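Local coordinates for protein synaptotagmin IV (Rattus norvegicus, PDB 1W15) that takes part in neuronal dense core vesicle mobility through its interaction with KIF1A, the piece here being its C2B domain, at residues A[89-92]-A[97-100]. Sequence-based numbering, arbitrary orientation.
Sequences DIPC and EISV
Pro91 brings the one ring of this contact to Ile98 and presents a corner rather than a face: its CD lies 4.3 Å from Ile98 CD1, while Pro91 CG is already 5.0 Å from that methyl. Cys92 supplies the closer touch: with chi1 39° placing SG between its own backbone N and carbonyl carbon, the sulfur comes 3.8 Å from Ile98 CD1 and nearly as near Ile98 CG1, alongside the end of the isoleucine. Ile90 meets both branches: its CG2 lies 4.1 Å from Ile98 CG1, and its CD1 equally far from Ile98 CG2, the two side chains crossing at a slant. No hydrogen bond joins the segments, and an Ile90 to Ile98 CA separation of 8.0 Å is too wide for strand pairing. With an alanine at Ile98, everything beyond CB would go, which is likely to leave the Cys92 sulfur, the Pro91 CD corner and both Ile90 methyls without their apolar partner. The contact lies where the chain passes from strand 80-89 of one sheet of the C2 beta-sandwich to strand 98-106 of the other; Ile90 also packs on Leu32 of strand 31-40, Cys92 on His61 of strand 53-61, and Ile98 on Trp133 of helix 128-138.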
loop_
_atom_site.group_PDB
_atom_site.type_symbol
_atom_site.label_atom_id
_atom_site.label_comp_id
_atom_site.label_asym_id
_atom_site.label_seq_id
_atom_site.Cartn_x
_atom_site.Cartn_y
_atom_site.Cartn_z
ATOM N N ASP A 89 12.189 3.937 -13.499
ATOM C CA ASP A 89 12.501 5.127 -14.341
ATOM C C ASP A 89 12.029 4.930 -15.786
ATOM O O ASP A 89 12.234 3.865 -16.366
ATOM C CB ASP A 89 14.018 5.335 -14.362
ATOM C CG ASP A 89 14.563 5.777 -13.015
ATOM O OD1 ASP A 89 13.902 6.577 -12.320
ATOM O OD2 ASP A 89 15.657 5.381 -12.567
ATOM N N ILE A 90 11.381 5.924 -16.371
ATOM C CA ILE A 90 10.892 5.818 -17.726
ATOM C C ILE A 90 11.805 6.748 -18.510
ATOM O O ILE A 90 11.877 7.938 -18.212
ATOM C CB ILE A 90 9.379 6.253 -17.832
ATOM C CG1 ILE A 90 8.489 5.379 -16.943
ATOM C CG2 ILE A 90 8.896 6.269 -19.293
ATOM C CD1 ILE A 90 8.514 3.846 -17.274
ATOM N N PRO A 91 12.561 6.198 -19.460
ATOM C CA PRO A 91 13.573 6.998 -20.176
ATOM C C PRO A 91 13.008 7.806 -21.330
ATOM O O PRO A 91 13.770 8.290 -22.144
ATOM C CB PRO A 91 14.541 5.934 -20.705
ATOM C CG PRO A 91 13.655 4.730 -20.973
ATOM C CD PRO A 91 12.548 4.787 -19.906
ATOM N N CYS A 92 11.699 7.918 -21.449
ATOM C CA CYS A 92 11.104 8.674 -22.549
ATOM C C CYS A 92 9.969 9.497 -21.973
ATOM O O CYS A 92 9.647 9.375 -20.787
ATOM C CB CYS A 92 10.593 7.727 -23.646
ATOM S SG CYS A 92 9.801 6.207 -23.031
ATOM N N GLU A 97 5.573 3.461 -25.886
ATOM C CA GLU A 97 6.377 2.258 -26.225
ATOM C C GLU A 97 6.847 1.464 -25.018
ATOM O O GLU A 97 7.721 0.584 -25.124
ATOM C CB GLU A 97 7.585 2.662 -27.079
ATOM C CG GLU A 97 7.162 3.084 -28.480
ATOM C CD GLU A 97 8.323 3.551 -29.338
ATOM O OE1 GLU A 97 9.003 2.693 -29.960
ATOM O OE2 GLU A 97 8.551 4.779 -29.401
ATOM N N ILE A 98 6.266 1.749 -23.867
ATOM C CA ILE A 98 6.665 1.054 -22.649
ATOM C C ILE A 98 5.697 -0.094 -22.404
ATOM O O ILE A 98 4.494 0.070 -22.579
ATOM C CB ILE A 98 6.640 2.077 -21.470
ATOM C CG1 ILE A 98 7.690 3.167 -21.692
ATOM C CG2 ILE A 98 6.803 1.394 -20.098
ATOM C CD1 ILE A 98 9.144 2.706 -21.627
ATOM N N SER A 99 6.198 -1.248 -21.974
ATOM C CA SER A 99 5.298 -2.286 -21.532
ATOM C C SER A 99 5.894 -2.942 -20.285
ATOM O O SER A 99 7.090 -2.813 -20.052
ATOM C CB SER A 99 5.074 -3.288 -22.644
ATOM O OG SER A 99 6.292 -3.900 -22.983
ATOM N N VAL A 100 5.054 -3.632 -19.510
ATOM C CA VAL A 100 5.466 -4.250 -18.238
ATOM C C VAL A 100 5.030 -5.722 -18.311
ATOM O O VAL A 100 3.901 -6.008 -18.720
ATOM C CB VAL A 100 4.803 -3.584 -17.008
ATOM C CG1 VAL A 100 5.288 -4.221 -15.668
ATOM C CG2 VAL A 100 5.067 -2.034 -16.988
#